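Long-range contacts in DNA mismatch repair protein MutS (Thermus aquaticus, PDB 1EWQ), which binds mismatched DNA, probably as the recognition step of mismatch repair, and has a weak ATPase activity: residues A135-A146 against L215-L224; T113-L122 against A226-G234. All coordinates share one frame; numbering follows the deposited sequence.

Contact 1: A135-A146 against L215-L224; sequences AAIATGDGWGLA and LALRRARGAL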
loop_
_atom_site.group_PDB
_atom_site.type_symbol
_atom_site.label_atom_id
_atom_site.label_comp_id
_atom_site.label_asym_id
_atom_site.label_seq_id
_atom_site.Cartn_x
_atom_site.Cartn_y
_atom_site.Cartn_z
ATOM N N ALA C 135 -8.771 -0.606 -22.997
ATOM C CA ALA C 135 -9.896 -1.407 -23.444
ATOM C C ALA C 135 -11.139 -0.536 -23.612
ATOM O O ALA C 135 -11.282 0.492 -22.946
ATOM C CB ALA C 135 -10.170 -2.528 -22.438
ATOM N N ALA C 136 -12.026 -0.951 -24.514
ATOM C CA ALA C 136 -13.277 -0.234 -24.767
ATOM C C ALA C 136 -14.421 -1.240 -24.886
ATOM O O ALA C 136 -14.306 -2.240 -25.600
ATOM C CB ALA C 136 -13.169 0.592 -26.044
ATOM N N ILE C 137 -15.513 -0.952 -24.179
ATOM C CA ILE C 137 -16.710 -1.786 -24.148
ATOM C C ILE C 137 -17.933 -0.976 -24.605
ATOM O O ILE C 137 -18.168 0.141 -24.124
ATOM C CB ILE C 137 -16.991 -2.292 -22.703
ATOM C CG1 ILE C 137 -15.869 -3.239 -22.247
ATOM C CG2 ILE C 137 -18.346 -2.974 -22.641
ATOM C CD1 ILE C 137 -15.909 -3.573 -20.759
ATOM N N ALA C 138 -18.708 -1.542 -25.525
ATOM C CA ALA C 138 -19.906 -0.878 -26.030
ATOM C C ALA C 138 -20.984 -1.903 -26.360
ATOM O O ALA C 138 -20.733 -3.107 -26.338
ATOM C CB ALA C 138 -19.568 -0.058 -27.268
ATOM N N THR C 139 -22.183 -1.418 -26.663
ATOM C CA THR C 139 -23.297 -2.292 -27.011
ATOM C C THR C 139 -23.762 -2.001 -28.426
ATOM O O THR C 139 -23.355 -1.015 -29.027
ATOM C CB THR C 139 -24.487 -2.094 -26.068
ATOM O OG1 THR C 139 -24.974 -0.753 -26.194
ATOM C CG2 THR C 139 -24.076 -2.357 -24.633
ATOM N N GLY C 140 -24.622 -2.858 -28.962
ATOM C CA GLY C 140 -25.095 -2.643 -30.317
ATOM C C GLY C 140 -25.003 -3.926 -31.109
ATOM O O GLY C 140 -24.082 -4.111 -31.908
ATOM N N ASP C 141 -25.972 -4.808 -30.877
ATOM C CA ASP C 141 -26.033 -6.110 -31.528
ATOM C C ASP C 141 -24.998 -7.008 -30.865
ATOM O O ASP C 141 -24.213 -7.679 -31.541
ATOM C CB ASP C 141 -25.748 -5.992 -33.033
ATOM C CG ASP C 141 -26.775 -5.142 -33.760
ATOM O OD1 ASP C 141 -27.982 -5.298 -33.458
ATOM O OD2 ASP C 141 -26.384 -4.331 -34.635
ATOM N N GLY C 142 -25.007 -7.004 -29.531
ATOM C CA GLY C 142 -24.068 -7.801 -28.755
ATOM C C GLY C 142 -23.125 -6.918 -27.952
ATOM O O GLY C 142 -23.231 -5.684 -27.998
ATOM N N TRP C 143 -22.211 -7.532 -27.202
ATOM C CA TRP C 143 -21.253 -6.756 -26.426
ATOM C C TRP C 143 -19.936 -6.614 -27.197
ATOM O O TRP C 143 -19.231 -7.602 -27.429
ATOM C CB TRP C 143 -20.979 -7.411 -25.067
ATOM C CG TRP C 143 -22.169 -7.458 -24.139
ATOM C CD1 TRP C 143 -23.115 -8.438 -24.070
ATOM C CD2 TRP C 143 -22.526 -6.487 -23.145
ATOM N NE1 TRP C 143 -24.037 -8.143 -23.091
ATOM C CE2 TRP C 143 -23.700 -6.952 -22.509
ATOM C CE3 TRP C 143 -21.969 -5.269 -22.728
ATOM C CZ2 TRP C 143 -24.329 -6.241 -21.478
ATOM C CZ3 TRP C 143 -22.598 -4.558 -21.700
ATOM C CH2 TRP C 143 -23.766 -5.052 -21.089
ATOM N N GLY C 144 -19.616 -5.385 -27.600
ATOM C CA GLY C 144 -18.384 -5.130 -28.321
ATOM C C GLY C 144 -17.252 -4.852 -27.346
ATOM O O GLY C 144 -17.398 -4.044 -26.440
ATOM N N LEU C 145 -16.123 -5.524 -27.537
ATOM C CA LEU C 145 -14.965 -5.364 -26.660
ATOM C C LEU C 145 -13.740 -5.236 -27.560
ATOM O O LEU C 145 -13.501 -6.102 -28.410
ATOM C CB LEU C 145 -14.821 -6.612 -25.783
ATOM C CG LEU C 145 -14.068 -6.630 -24.444
ATOM C CD1 LEU C 145 -13.417 -7.998 -24.289
ATOM C CD2 LEU C 145 -13.040 -5.540 -24.361
ATOM N N ALA C 146 -12.974 -4.159 -27.388
ATOM C CA ALA C 146 -11.774 -3.953 -28.199
ATOM C C ALA C 146 -10.607 -3.491 -27.347
ATOM O O ALA C 146 -10.780 -2.790 -26.355
ATOM C CB ALA C 146 -12.042 -2.946 -29.310
ATOM N N LEU C 215 -21.897 -3.154 -35.150
ATOM C CA LEU C 215 -21.954 -1.805 -34.586
ATOM C C LEU C 215 -21.172 -1.722 -33.277
ATOM O O LEU C 215 -20.295 -0.865 -33.118
ATOM C CB LEU C 215 -23.413 -1.399 -34.326
ATOM C CG LEU C 215 -23.841 0.076 -34.382
ATOM C CD1 LEU C 215 -24.811 0.372 -33.238
ATOM C CD2 LEU C 215 -22.644 1.003 -34.311
ATOM N N ALA C 216 -21.497 -2.606 -32.338
ATOM C CA ALA C 216 -20.824 -2.613 -31.036
ATOM C C ALA C 216 -19.304 -2.532 -31.164
ATOM O O ALA C 216 -18.658 -1.773 -30.446
ATOM C CB ALA C 216 -21.213 -3.863 -30.246
ATOM N N LEU C 217 -18.739 -3.308 -32.084
ATOM C CA LEU C 217 -17.288 -3.327 -32.278
ATOM C C LEU C 217 -16.776 -2.048 -32.928
ATOM O O LEU C 217 -15.734 -1.528 -32.541
ATOM C CB LEU C 217 -16.876 -4.546 -33.118
ATOM C CG LEU C 217 -15.371 -4.833 -33.173
ATOM C CD1 LEU C 217 -14.836 -5.001 -31.754
ATOM C CD2 LEU C 217 -15.107 -6.096 -33.987
ATOM N N ARG C 218 -17.504 -1.551 -33.926
ATOM C CA ARG C 218 -17.120 -0.320 -34.600
ATOM C C ARG C 218 -17.103 0.834 -33.607
ATOM O O ARG C 218 -16.297 1.756 -33.716
ATOM C CB ARG C 218 -18.097 0.016 -35.721
ATOM C CG ARG C 218 -17.980 -0.852 -36.956
ATOM C CD ARG C 218 -18.689 -0.179 -38.119
ATOM N NE ARG C 218 -20.107 0.029 -37.855
ATOM C CZ ARG C 218 -20.769 1.138 -38.183
ATOM N NH1 ARG C 218 -20.141 2.143 -38.782
ATOM N NH2 ARG C 218 -22.065 1.235 -37.927
ATOM N N ARG C 219 -17.999 0.785 -32.635
ATOM C CA ARG C 219 -18.062 1.851 -31.644
ATOM C C ARG C 219 -16.896 1.767 -30.658
ATOM O O ARG C 219 -16.237 2.772 -30.386
ATOM C CB ARG C 219 -19.397 1.801 -30.900
ATOM C CG ARG C 219 -20.596 1.932 -31.836
ATOM C CD ARG C 219 -21.894 1.898 -31.064
ATOM N NE ARG C 219 -22.020 3.050 -30.191
ATOM C CZ ARG C 219 -22.427 2.987 -28.931
ATOM N NH1 ARG C 219 -22.751 1.815 -28.396
ATOM N NH2 ARG C 219 -22.493 4.094 -28.199
ATOM N N ALA C 220 -16.642 0.570 -30.133
ATOM C CA ALA C 220 -15.547 0.383 -29.185
ATOM C C ALA C 220 -14.228 0.779 -29.848
ATOM O O ALA C 220 -13.414 1.491 -29.255
ATOM C CB ALA C 220 -15.490 -1.072 -28.725
ATOM N N ARG C 221 -14.036 0.322 -31.085
ATOM C CA ARG C 221 -12.833 0.617 -31.845
ATOM C C ARG C 221 -12.715 2.135 -32.030
ATOM O O ARG C 221 -11.629 2.718 -31.870
ATOM C CB ARG C 221 -12.912 -0.105 -33.192
ATOM C CG ARG C 221 -11.649 -0.098 -34.035
ATOM C CD ARG C 221 -11.713 -1.199 -35.098
ATOM N NE ARG C 221 -12.821 -0.969 -36.015
ATOM C CZ ARG C 221 -13.493 -1.927 -36.645
ATOM N NH1 ARG C 221 -13.181 -3.201 -36.464
ATOM N NH2 ARG C 221 -14.483 -1.604 -37.465
ATOM N N GLY C 222 -13.836 2.777 -32.349
ATOM C CA GLY C 222 -13.829 4.216 -32.533
ATOM C C GLY C 222 -13.360 4.893 -31.264
ATOM O O GLY C 222 -12.560 5.838 -31.295
ATOM N N ALA C 223 -13.854 4.394 -30.134
ATOM C CA ALA C 223 -13.483 4.943 -28.840
ATOM C C ALA C 223 -11.980 4.828 -28.607
ATOM O O ALA C 223 -11.337 5.795 -28.194
ATOM C CB ALA C 223 -14.237 4.226 -27.731
ATOM N N LEU C 224 -11.420 3.653 -28.882
ATOM C CA LEU C 224 -9.987 3.438 -28.682
ATOM C C LEU C 224 -9.155 4.406 -29.518
ATOM O O LEU C 224 -8.220 5.027 -29.010
ATOM C CB LEU C 224 -9.609 1.994 -29.035
ATOM C CG LEU C 224 -10.110 0.875 -28.110
ATOM C CD1 LEU C 224 -9.765 -0.474 -28.724
ATOM C CD2 LEU C 224 -9.468 1.001 -26.723
HETATM O O HOH W 1 -24.384 -4.718 -36.151
#
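Ala136 and Ala146, neighbours on the two arms of a beta hairpin, face helix 215-224, which lies roughly antiparallel to strand 135-139 (146°, axes 6.8 Å apart) and at 34° to strand 143-146. The backbones come close because alanines line the helix face, alanines and glycines the hairpin: the CA atoms of Gly140 and Ala216 are 4.3 Å apart, and Gly144, with no side chain, lets Ala216 CB come to 3.4 Å from its N. At the hairpin turn Ala216 N donates to a lone pair of Gly140 O (3.0 Å), tying the first turn of the helix to the loop. A water probably bridges Leu215 N and Asp141 OD2, though it sits unusually close to the carboxylate. This is alpha/beta packing in MutS domain II, where one face of a mixed sheet carries helix 215-232 and Leu145, pointing the other way, meets helix 163-173. Ala220 CB sits between the two arms, 3.9 Å from Ala136 CB and 4.0 Å from Ala146 CB. Farther along, Leu224 straddles the same pair: CD1 presses on Ala146 CB at a tight 3.4 Å, while CG and CD2 rest on Ala136 CB. Arg219, bent at chi3, brings NH1 back to Thr139 O (3.0 Å); the oxygen lies near the guanidinium plane, but the donor is tilted 26° from the carbonyl plane. Glu183 takes both Arg219 NH2, in a salt bridge, and Thr139 OG1.

Contact 2: T113-L122 against A226-G234; sequences TQLLTPGTLL and AYAQRTQGG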
loop_
_atom_site.group_PDB
_atom_site.type_symbol
_atom_site.label_atom_id
_atom_site.label_comp_id
_atom_site.label_asym_id
_atom_site.label_seq_id
_atom_site.Cartn_x
_atom_site.Cartn_y
_atom_site.Cartn_z
ATOM N N THR C 113 1.210 18.751 -25.520
ATOM C CA THR C 113 1.872 17.862 -26.471
ATOM C C THR C 113 1.421 16.409 -26.372
ATOM O O THR C 113 1.460 15.672 -27.356
ATOM C CB THR C 113 3.413 17.942 -26.295
ATOM O OG1 THR C 113 3.899 19.092 -26.993
ATOM C CG2 THR C 113 4.115 16.682 -26.829
ATOM N N GLN C 114 0.985 15.997 -25.191
ATOM C CA GLN C 114 0.556 14.624 -25.003
ATOM C C GLN C 114 -0.111 14.431 -23.664
ATOM O O GLN C 114 0.099 15.205 -22.733
ATOM C CB GLN C 114 1.754 13.686 -25.090
ATOM C CG GLN C 114 2.915 14.127 -24.230
ATOM C CD GLN C 114 3.943 13.041 -24.040
ATOM O OE1 GLN C 114 5.037 13.286 -23.524
ATOM N NE2 GLN C 114 3.596 11.825 -24.447
ATOM N N LEU C 115 -0.916 13.383 -23.580
ATOM C CA LEU C 115 -1.608 13.050 -22.358
ATOM C C LEU C 115 -0.989 11.756 -21.853
ATOM O O LEU C 115 -0.592 10.903 -22.651
ATOM C CB LEU C 115 -3.097 12.841 -22.641
ATOM C CG LEU C 115 -3.818 14.018 -23.311
ATOM C CD1 LEU C 115 -5.286 13.665 -23.520
ATOM C CD2 LEU C 115 -3.697 15.261 -22.444
ATOM N N LEU C 116 -0.874 11.620 -20.540
ATOM C CA LEU C 116 -0.319 10.402 -19.962
ATOM C C LEU C 116 -1.385 9.741 -19.117
ATOM O O LEU C 116 -1.759 10.251 -18.068
ATOM C CB LEU C 116 0.907 10.699 -19.099
ATOM C CG LEU C 116 2.123 11.320 -19.793
ATOM C CD1 LEU C 116 3.283 11.383 -18.810
ATOM C CD2 LEU C 116 2.519 10.501 -20.994
ATOM N N THR C 117 -1.894 8.616 -19.603
ATOM C CA THR C 117 -2.912 7.873 -18.891
ATOM C C THR C 117 -2.423 6.433 -18.825
ATOM O O THR C 117 -1.746 5.963 -19.721
ATOM C CB THR C 117 -4.281 7.981 -19.596
ATOM O OG1 THR C 117 -4.289 7.189 -20.788
ATOM C CG2 THR C 117 -4.561 9.445 -19.948
ATOM N N PRO C 118 -2.772 5.717 -17.760
ATOM C CA PRO C 118 -2.340 4.328 -17.582
ATOM C C PRO C 118 -2.395 3.423 -18.809
ATOM O O PRO C 118 -1.442 2.693 -19.075
ATOM C CB PRO C 118 -3.213 3.836 -16.423
ATOM C CG PRO C 118 -4.443 4.679 -16.539
ATOM C CD PRO C 118 -3.891 6.044 -16.859
ATOM N N GLY C 119 -3.482 3.488 -19.569
ATOM C CA GLY C 119 -3.596 2.631 -20.737
ATOM C C GLY C 119 -3.097 3.152 -22.079
ATOM O O GLY C 119 -3.359 2.531 -23.102
ATOM N N THR C 120 -2.371 4.265 -22.098
ATOM C CA THR C 120 -1.882 4.807 -23.364
ATOM C C THR C 120 -0.420 5.236 -23.276
ATOM O O THR C 120 0.054 6.024 -24.091
ATOM C CB THR C 120 -2.716 6.036 -23.795
ATOM O OG1 THR C 120 -2.538 7.087 -22.839
ATOM C CG2 THR C 120 -4.202 5.678 -23.883
ATOM N N LEU C 121 0.297 4.710 -22.296
ATOM C CA LEU C 121 1.695 5.070 -22.097
ATOM C C LEU C 121 2.623 4.604 -23.218
ATOM O O LEU C 121 2.519 3.479 -23.718
ATOM C CB LEU C 121 2.183 4.510 -20.756
ATOM C CG LEU C 121 1.380 4.976 -19.535
ATOM C CD1 LEU C 121 1.881 4.240 -18.289
ATOM C CD2 LEU C 121 1.489 6.510 -19.384
ATOM N N LEU C 122 3.535 5.488 -23.601
ATOM C CA LEU C 122 4.515 5.197 -24.637
ATOM C C LEU C 122 5.939 5.276 -24.099
ATOM O O LEU C 122 6.879 4.872 -24.773
ATOM C CB LEU C 122 4.349 6.170 -25.805
ATOM C CG LEU C 122 3.192 5.760 -26.713
ATOM C CD1 LEU C 122 2.623 6.967 -27.429
ATOM C CD2 LEU C 122 3.680 4.704 -27.679
ATOM N N ALA C 226 -10.124 7.331 -30.952
ATOM C CA ALA C 226 -10.325 8.733 -30.608
ATOM C C ALA C 226 -9.544 9.062 -29.347
ATOM O O ALA C 226 -8.881 10.098 -29.267
ATOM C CB ALA C 226 -11.808 9.021 -30.396
ATOM N N TYR C 227 -9.612 8.173 -28.363
ATOM C CA TYR C 227 -8.915 8.385 -27.100
ATOM C C TYR C 227 -7.386 8.360 -27.245
ATOM O O TYR C 227 -6.708 9.287 -26.819
ATOM C CB TYR C 227 -9.363 7.334 -26.079
ATOM C CG TYR C 227 -9.006 7.671 -24.651
ATOM C CD1 TYR C 227 -9.692 8.669 -23.957
ATOM C CD2 TYR C 227 -7.963 7.010 -23.998
ATOM C CE1 TYR C 227 -9.351 9.003 -22.653
ATOM C CE2 TYR C 227 -7.610 7.337 -22.686
ATOM C CZ TYR C 227 -8.309 8.336 -22.024
ATOM O OH TYR C 227 -7.958 8.676 -20.738
ATOM N N ALA C 228 -6.847 7.308 -27.853
ATOM C CA ALA C 228 -5.398 7.178 -28.010
ATOM C C ALA C 228 -4.755 8.214 -28.928
ATOM O O ALA C 228 -3.627 8.630 -28.688
ATOM C CB ALA C 228 -5.049 5.771 -28.488
ATOM N N GLN C 229 -5.451 8.628 -29.982
ATOM C CA GLN C 229 -4.889 9.622 -30.891
ATOM C C GLN C 229 -4.761 10.945 -30.149
ATOM O O GLN C 229 -3.843 11.725 -30.386
ATOM C CB GLN C 229 -5.768 9.748 -32.143
ATOM C CG GLN C 229 -5.842 8.410 -32.887
ATOM C CD GLN C 229 -6.616 8.442 -34.200
ATOM O OE1 GLN C 229 -7.721 8.989 -34.289
ATOM N NE2 GLN C 229 -6.038 7.818 -35.226
ATOM N N ARG C 230 -5.677 11.173 -29.221
ATOM C CA ARG C 230 -5.661 12.378 -28.412
ATOM C C ARG C 230 -4.446 12.327 -27.489
ATOM O O ARG C 230 -3.627 13.245 -27.481
ATOM C CB ARG C 230 -6.940 12.449 -27.579
ATOM C CG ARG C 230 -7.234 13.789 -26.918
ATOM C CD ARG C 230 -8.523 13.681 -26.103
ATOM N NE ARG C 230 -9.515 12.891 -26.835
ATOM C CZ ARG C 230 -10.696 12.495 -26.362
ATOM N NH1 ARG C 230 -11.083 12.810 -25.128
ATOM N NH2 ARG C 230 -11.485 11.754 -27.132
ATOM N N THR C 231 -4.319 11.243 -26.724
ATOM C CA THR C 231 -3.203 11.104 -25.793
ATOM C C THR C 231 -1.863 11.109 -26.512
ATOM O O THR C 231 -0.934 11.809 -26.108
ATOM C CB THR C 231 -3.303 9.799 -24.943
ATOM O OG1 THR C 231 -3.146 8.651 -25.787
ATOM C CG2 THR C 231 -4.645 9.720 -24.236
ATOM N N GLN C 232 -1.768 10.339 -27.590
ATOM C CA GLN C 232 -0.525 10.251 -28.349
ATOM C C GLN C 232 -0.166 11.592 -28.980
ATOM O O GLN C 232 0.988 11.834 -29.329
ATOM C CB GLN C 232 -0.649 9.175 -29.432
ATOM C CG GLN C 232 0.673 8.559 -29.885
ATOM C CD GLN C 232 1.503 9.493 -30.744
ATOM O OE1 GLN C 232 1.023 10.018 -31.753
ATOM N NE2 GLN C 232 2.758 9.700 -30.355
ATOM N N GLY C 233 -1.155 12.469 -29.110
ATOM C CA GLY C 233 -0.905 13.765 -29.711
ATOM C C GLY C 233 -0.685 13.678 -31.211
ATOM O O GLY C 233 -0.037 14.548 -31.792
ATOM N N GLY C 234 -1.223 12.635 -31.838
ATOM C CA GLY C 234 -1.069 12.476 -33.277
ATOM C C GLY C 234 -1.508 11.123 -33.819
ATOM O O GLY C 234 -2.138 10.334 -33.116
HETATM O O HOH W 2 1.040 10.155 -24.736
HETATM O O HOH W 3 -0.454 7.880 -26.165
#
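Thr231, in the last turn of helix 226-232, packs between the end of strand 113-116 and the loop that follows it. From its CB, 3.5 Å from Thr120 OG1, two branches part. The methyl CG2, anti to the carbonyl carbon, lies against Leu115 CB and Thr120 OG1. The hydroxyl OG1, placed between backbone N and carbonyl carbon (chi1 67°), turns back along the helix to donate to Ala228 O (2.9 Å), which also accepts from Gln232 N on the same face of its carbonyl plane. The side chains of Thr231 and Thr120 reach toward each other, and Thr231 OG1 comes 3.3 Å from Thr120 CB. A water donates to both Thr231 OG1 and Thr120 O, so this buried hydroxyl takes part in two bonds, giving one and receiving one. The backbone is joined as well: Leu115 N points at a lone pair of Thr231 O in a nearly straight bond (3.0 Å, 168°). Leu115 CB rests on Thr231 CA, and its CD1 reaches Arg230 CG at 3.9 Å. On the other flank the side chains of Leu122 and Gln232 cross at about a right angle, Leu122 CD1 3.5 Å from Gln232 CG. One turn earlier in the helix, the Tyr227 ring meets Thr117 OG1 at its edge, while its OH touches Thr117 CG2 (3.6 Å). Glu177 accepts from Thr117 OG1 and Gly119 N and is weakly bonded to Tyr227 OH. The helix ends in a Schellman motif, in which Gly233, at positive phi, passes close to Thr113 O. Strand 110-116, an edge strand of the domain I sheet, pairs with strand 92-97, and Leu116 turns away toward helix 78-87; Tyr227 and Thr117 also touch Met201 of strand 201-203.

Helix 215-232 serves both contacts, its first half in contact 1 and its last turns in contact 2, with centres 19 Å apart. Along the chain, contact 1 is nested within the loop closed by contact 2. Both are largely buried, but they differ in place. Contact 1 is internal to domain II, a close-packed sheet-on-helix surface of small apolar residues with its polar links gathered at the hairpin end. Contact 2 carries the same helix to an edge strand of the domain I sheet, with threonines, waters and a strand-to-helix backbone bond at the junction. The nearest atom of contact 2 is about 14 Å from the bound DNA, that of contact 1 about 32 Å from the bound DNA.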